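Local coordinates for ribosomal RNA small subunit methyltransferase E (Legionella pneumophila, PDB 5O95) that probably methylates N3 of a specific uridine in 16S ribosomal RNA, using S-adenosyl-L-methionine as methyl donor, at the interface of chains A and B. Residues are numbered along the deposited sequence; one frame, centred on the assembly and turned at random. Chains: chain A/B, Ribosomal RNA small subunit methyltransferase E.

Contact 1: the interface of chains A and B. Residues chain A 77-79, 244-245; chain B 221-223.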
ATOM      1  N   ARG A  77       1.642 -15.402  14.235  1.00 15.54           N
ATOM      2  CA  ARG A  77       1.162 -14.913  12.940  1.00 14.75           C
ATOM      3  C   ARG A  77       2.288 -14.302  12.122  1.00 16.19           C
ATOM      4  O   ARG A  77       2.056 -13.404  11.302  1.00 16.33           O
ATOM      5  CB  ARG A  77      -0.001 -13.938  13.101  1.00 16.86           C
ATOM      6  CG  ARG A  77      -1.154 -14.505  13.899  1.00 16.59           C
ATOM      7  CD  ARG A  77      -2.368 -13.557  13.825  1.00 16.93           C
ATOM      8  NE  ARG A  77      -3.508 -14.217  14.442  1.00 18.11           N
ATOM      9  CZ  ARG A  77      -3.837 -14.110  15.728  1.00 17.09           C
ATOM     10  NH1 ARG A  77      -3.127 -13.315  16.531  1.00 18.01           N
ATOM     11  NH2 ARG A  77      -4.882 -14.792  16.181  1.00 19.39           N
ATOM     12  N   GLU A  78       3.505 -14.798  12.314  1.00 17.95           N
ATOM     13  CA  GLU A  78       4.659 -14.331  11.556  1.00 15.90           C
ATOM     14  C   GLU A  78       4.808 -15.158  10.293  1.00 13.99           C
ATOM     15  O   GLU A  78       4.500 -16.356  10.259  1.00 18.71           O
ATOM     16  CB  GLU A  78       5.915 -14.537  12.408  1.00 18.22           C
ATOM     17  CG  GLU A  78       5.887 -13.753  13.735  1.00 17.44           C
ATOM     18  CD  GLU A  78       5.660 -12.262  13.487  1.00 17.90           C
ATOM     19  OE1 GLU A  78       6.513 -11.642  12.789  1.00 20.66           O
ATOM     20  OE2 GLU A  78       4.630 -11.727  13.942  1.00 21.22           O
ATOM     21  N   SER A  79       5.294 -14.504   9.240  1.00 15.56           N
ATOM     22  CA  SER A  79       5.604 -15.225   8.035  1.00 15.27           C
ATOM     23  C   SER A  79       6.889 -16.019   8.220  1.00 16.62           C
ATOM     24  O   SER A  79       7.824 -15.542   8.879  1.00 17.90           O
ATOM     25  CB  SER A  79       5.800 -14.237   6.894  1.00 16.92           C
ATOM     26  OG  SER A  79       6.265 -14.936   5.738  1.00 16.50           O
ATOM     27  N   ASP A 244       3.703 -16.355   3.406  1.00 15.31           N
ATOM     28  CA  ASP A 244       2.435 -16.943   3.817  1.00 15.68           C
ATOM     29  C   ASP A 244       1.214 -16.260   3.197  1.00 19.56           C
ATOM     30  O   ASP A 244       0.108 -16.405   3.710  1.00 18.67           O
ATOM     31  CB  ASP A 244       2.323 -16.965   5.342  1.00 19.86           C
ATOM     32  CG  ASP A 244       2.464 -15.578   5.970  1.00 22.30           C
ATOM     33  OD1 ASP A 244       2.555 -14.560   5.237  1.00 18.88           O
ATOM     34  OD2 ASP A 244       2.452 -15.502   7.227  1.00 20.01           O
ATOM     35  N   LEU A 245       1.380 -15.561   2.088  1.00 19.23           N
ATOM     36  CA  LEU A 245       0.213 -15.037   1.372  1.00 24.32           C
ATOM     37  C   LEU A 245      -0.261 -16.024   0.304  1.00 24.79           C
ATOM     38  O   LEU A 245       0.555 -16.703  -0.347  1.00 24.80           O
ATOM     39  CB  LEU A 245       0.501 -13.663   0.740  1.00 19.03           C
ATOM     40  CG  LEU A 245      -0.019 -12.455   1.524  1.00 20.56           C
ATOM     41  CD1 LEU A 245       0.525 -12.472   2.972  1.00 24.62           C
ATOM     42  CD2 LEU A 245       0.350 -11.167   0.787  1.00 21.73           C
ATOM     43  OXT LEU A 245      -1.470 -16.170   0.075  1.00 23.56           O
TER
ATOM     44  N   GLY B 221      -2.988 -14.218   3.663  1.00 18.35           N
ATOM     45  CA  GLY B 221      -2.173 -14.396   4.849  1.00 17.14           C
ATOM     46  C   GLY B 221      -2.934 -14.422   6.163  1.00 21.59           C
ATOM     47  O   GLY B 221      -4.147 -14.201   6.228  1.00 22.23           O
ATOM     48  N   PRO B 222      -2.220 -14.706   7.252  1.00 19.01           N
ATOM     49  CA  PRO B 222      -2.867 -14.881   8.559  1.00 17.07           C
ATOM     50  C   PRO B 222      -3.041 -13.604   9.366  1.00 19.55           C
ATOM     51  O   PRO B 222      -3.633 -13.671  10.452  1.00 20.68           O
ATOM     52  CB  PRO B 222      -1.881 -15.810   9.259  1.00 17.43           C
ATOM     53  CG  PRO B 222      -0.573 -15.316   8.796  1.00 16.16           C
ATOM     54  CD  PRO B 222      -0.770 -14.983   7.316  1.00 18.59           C
ATOM     55  N   ARG B 223      -2.563 -12.462   8.875  1.00 20.94           N
ATOM     56  CA  ARG B 223      -2.662 -11.190   9.578  1.00 16.38           C
ATOM     57  C   ARG B 223      -3.816 -10.388   9.008  1.00 16.30           C
ATOM     58  O   ARG B 223      -4.002 -10.330   7.783  1.00 20.96           O
ATOM     59  CB  ARG B 223      -1.350 -10.407   9.431  1.00 15.09           C
ATOM     60  CG  ARG B 223      -0.176 -11.183  10.016  1.00 16.41           C
ATOM     61  CD  ARG B 223       1.174 -10.574   9.639  1.00 16.17           C
ATOM     62  NE  ARG B 223       1.430 -10.806   8.214  1.00 16.15           N
ATOM     63  CZ  ARG B 223       1.884 -11.951   7.709  1.00 13.81           C
ATOM     64  NH1 ARG B 223       2.202 -12.981   8.482  1.00 17.19           N
ATOM     65  NH2 ARG B 223       2.034 -12.044   6.397  1.00 15.91           N
TER
HETATM   66  O   HOH W   1      -3.222 -16.624   2.044  1.00 21.44           O
HETATM   67  O   HOH W   2      -4.530 -15.566  12.036  1.00 29.59           O

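Contact 2: the interface of chains A and B. Residues chain A 100-101, 104, 144; chain B 224-226.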
ATOM      1  N   GLN A 100       3.589   1.349   8.932  1.00 17.09           N
ATOM      2  CA  GLN A 100       2.344   0.667   9.258  1.00 16.61           C
ATOM      3  C   GLN A 100       2.103  -0.527   8.339  1.00 17.08           C
ATOM      4  O   GLN A 100       1.814  -1.635   8.803  1.00 18.97           O
ATOM      5  CB  GLN A 100       1.181   1.658   9.130  1.00 18.08           C
ATOM      6  CG  GLN A 100      -0.122   1.029   9.536  1.00 21.42           C
ATOM      7  CD  GLN A 100      -1.310   1.944   9.313  1.00 28.53           C
ATOM      8  OE1 GLN A 100      -1.791   2.085   8.190  1.00 28.98           O
ATOM      9  NE2 GLN A 100      -1.802   2.557  10.393  1.00 30.79           N
ATOM     10  N   LYS A 101       2.188  -0.312   7.014  1.00 15.19           N
ATOM     11  CA  LYS A 101       1.807  -1.377   6.095  1.00 16.99           C
ATOM     12  C   LYS A 101       2.848  -2.495   6.047  1.00 14.47           C
ATOM     13  O   LYS A 101       2.496  -3.659   5.835  1.00 15.83           O
ATOM     14  CB  LYS A 101       1.599  -0.818   4.674  1.00 18.60           C
ATOM     15  CG  LYS A 101       0.660   0.372   4.553  1.00 30.65           C
ATOM     16  CD  LYS A 101      -0.608   0.179   5.320  1.00 35.75           C
ATOM     17  CE  LYS A 101      -1.685   1.165   4.859  1.00 32.80           C
ATOM     18  NZ  LYS A 101      -2.869   1.031   5.753  1.00 35.58           N
ATOM     19  N   GLU A 104       1.947  -4.740   8.839  1.00 14.41           N
ATOM     20  CA  GLU A 104       0.802  -5.559   8.451  1.00 16.02           C
ATOM     21  C   GLU A 104       1.205  -6.682   7.514  1.00 17.04           C
ATOM     22  O   GLU A 104       0.632  -7.771   7.554  1.00 16.81           O
ATOM     23  CB  GLU A 104      -0.255  -4.698   7.741  1.00 18.78           C
ATOM     24  CG  GLU A 104      -0.922  -3.703   8.624  1.00 18.56           C
ATOM     25  CD  GLU A 104      -1.996  -2.921   7.880  1.00 25.13           C
ATOM     26  OE1 GLU A 104      -2.809  -3.552   7.168  1.00 22.39           O
ATOM     27  OE2 GLU A 104      -2.000  -1.683   8.010  1.00 33.01           O
ATOM     28  N   GLN A 144      -3.245  -4.120  15.748  1.00 17.24           N
ATOM     29  CA  GLN A 144      -4.375  -4.203  14.837  1.00 16.99           C
ATOM     30  C   GLN A 144      -4.406  -5.516  14.073  1.00 15.25           C
ATOM     31  O   GLN A 144      -5.477  -6.109  13.877  1.00 18.51           O
ATOM     32  CB  GLN A 144      -4.331  -3.016  13.864  1.00 19.52           C
ATOM     33  CG  GLN A 144      -5.334  -3.073  12.694  1.00 29.01           C
ATOM     34  CD  GLN A 144      -4.833  -3.825  11.460  1.00 33.26           C
ATOM     35  OE1 GLN A 144      -3.732  -3.599  10.971  1.00 23.14           O
ATOM     36  NE2 GLN A 144      -5.660  -4.715  10.947  1.00 22.99           N
TER
ATOM     37  N   VAL B 224      -4.578  -9.750   9.886  1.00 19.22           N
ATOM     38  CA  VAL B 224      -5.733  -8.991   9.411  1.00 16.93           C
ATOM     39  C   VAL B 224      -5.225  -7.708   8.787  1.00 19.92           C
ATOM     40  O   VAL B 224      -4.557  -6.906   9.451  1.00 20.34           O
ATOM     41  CB  VAL B 224      -6.698  -8.671  10.549  1.00 21.59           C
ATOM     42  CG1 VAL B 224      -7.877  -7.848   9.986  1.00 25.30           C
ATOM     43  CG2 VAL B 224      -7.170  -9.948  11.257  1.00 28.58           C
ATOM     44  N   LEU B 225      -5.549  -7.505   7.514  1.00 19.91           N
ATOM     45  CA  LEU B 225      -5.124  -6.311   6.819  1.00 16.82           C
ATOM     46  C   LEU B 225      -6.191  -5.239   6.930  1.00 17.69           C
ATOM     47  O   LEU B 225      -7.385  -5.529   6.866  1.00 20.64           O
ATOM     48  CB  LEU B 225      -4.895  -6.645   5.348  1.00 16.18           C
ATOM     49  CG  LEU B 225      -3.858  -7.739   5.060  1.00 18.51           C
ATOM     50  CD1 LEU B 225      -3.767  -7.941   3.559  1.00 19.25           C
ATOM     51  CD2 LEU B 225      -2.495  -7.381   5.626  1.00 19.94           C
ATOM     52  N   ARG B 226      -5.757  -4.002   7.126  1.00 16.07           N
ATOM     53  CA  ARG B 226      -6.666  -2.883   6.901  1.00 15.05           C
ATOM     54  C   ARG B 226      -7.255  -2.946   5.489  1.00 15.66           C
ATOM     55  O   ARG B 226      -6.640  -3.482   4.563  1.00 18.49           O
ATOM     56  CB  ARG B 226      -5.923  -1.569   7.132  1.00 15.74           C
ATOM     57  CG  ARG B 226      -5.611  -1.311   8.571  1.00 22.76           C
ATOM     58  CD  ARG B 226      -4.800  -0.034   8.737  1.00 29.33           C
ATOM     59  NE  ARG B 226      -4.612   0.275  10.154  1.00 28.78           N
ATOM     60  CZ  ARG B 226      -5.532   0.852  10.922  1.00 49.12           C
ATOM     61  NH1 ARG B 226      -6.716   1.180  10.414  1.00 37.94           N
ATOM     62  NH2 ARG B 226      -5.275   1.090  12.202  1.00 32.96           N
TER
HETATM   63  O   HOH W   3      -2.351  -1.406  10.812  1.00 27.09           O

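Contact 1: the interface of chains A and B
B:Gly221, in a loop conformation with positive phi (90°), leads into B:Pro222 and B:Arg223, and this short run of chain B lies between two loop stretches of chain A, 77-79 and the C-terminal pair A:Asp244 and A:Leu245. A guanidinium-carboxylate pair links the chains. B:Arg223 presents its end to A:Asp244: B:Arg223 NH2 donates to A:Asp244 OD1 at 2.8 Å (166° at H) and B:Arg223 NH1 to A:Asp244 OD2, also 2.8 Å. Each oxygen accepts on its syn lone pair, and the two planes are only 26° apart, the geometry of a bidentate salt bridge. B:Arg223 NH1 serves a second acceptor, the backbone O of A:Arg77, 2.9 Å away; this oxygen lies in the guanidinium plane, although the nitrogen stands above the carbonyl plane. Three bonds to two separate segments therefore fix the rotation of the guanidinium. A bend at chi3 turns the arginine end toward A:Asp244, while its CG and CD pass the same A:Arg77 carbonyl. The carboxylate also packs on the proline ring, with A:Asp244 CG 3.6 Å from B:Pro222 CD. Water extends the contact at both ends: one molecule joins B:Gly221 N to the terminal carboxylate oxygen OXT of A:Leu245 (2.7 Å to the water), and another joins B:Pro222 O to A:Arg77 NE, which the extended arginine chain carries out to it. B:Gly221 and B:Arg223 belong to the S-adenosyl-L-methionine site, so the partner's C-terminus may help to hold a cofactor-binding loop in shape. In the fold, this loop connects strand 216-218 to helix 227-242, and A:Asp244 follows the equivalent helix of chain A.

Contact 2: the interface of chains A and B
B:Arg226 crosses the side chains of A:Gln100 and A:Glu104 at about right angles, at the end of the cofactor-binding loop; RsmE enzymes are SPOUT-class methyltransferases, and this loop belongs to their C-terminal trefoil-knot region. B:Arg226 N donates to A:Glu104 OE1 at 3.0 Å, from above the carboxylate plane (38° out). The side chain then runs extended from CG to NE. CB lies beside both oxygens of A:Glu104. B:Arg226 CG lies near both A:Glu104 OE2 and the A:Gln144 amide, 3.9 Å from A:Gln144 CD. B:Arg226 CD comes to 3.3 Å from A:Glu104 OE2. A:Lys101 NZ is also near this carbon. B:Arg226 NE is 3.9 Å from A:Glu104 OE2, a long salt bridge, and a water bonded to both and to A:Gln144 OE1 bridges them. B:Arg226 NE also comes to 3.6 Å from A:Gln100 NE2 without a hydrogen bond, with CZ and NH2 slightly farther off; amide and guanidinium planes are 17° apart. A:Gln100 OE1 accepts from A:Lys101 NZ at 2.9 Å, a bond that supports the orientation in which OE1 faces the lysine. A:Lys101 NZ also forms a long salt bridge with A:Glu104. Further back along the loop, the bent A:Gln144 chain (chi2 -87°) brings A:Gln144 NE2 within 2.9 Å of the backbone O of B:Val224, arriving well above the carbonyl plane. B:Leu225 CD2 touches A:Glu104 CB at 4.1 Å.

The C-alpha centres of contact 1 and contact 2 lie about 11 Å apart, and their chain B residues form one continuous stretch, 221-226, running up to helix 227-242. Chain A meets the first half of it with coil segments, including its own C-terminus, and the second half with helices 95-104 and 124-145. B:Leu225 in contact 2 belongs to the same S-adenosyl-L-methionine site as the loop residues of contact 1. By the two-fold, each chain offers this loop to its partner, consistent with a dimer whose assembly may shape the cofactor site; the structure alone does not show coupling.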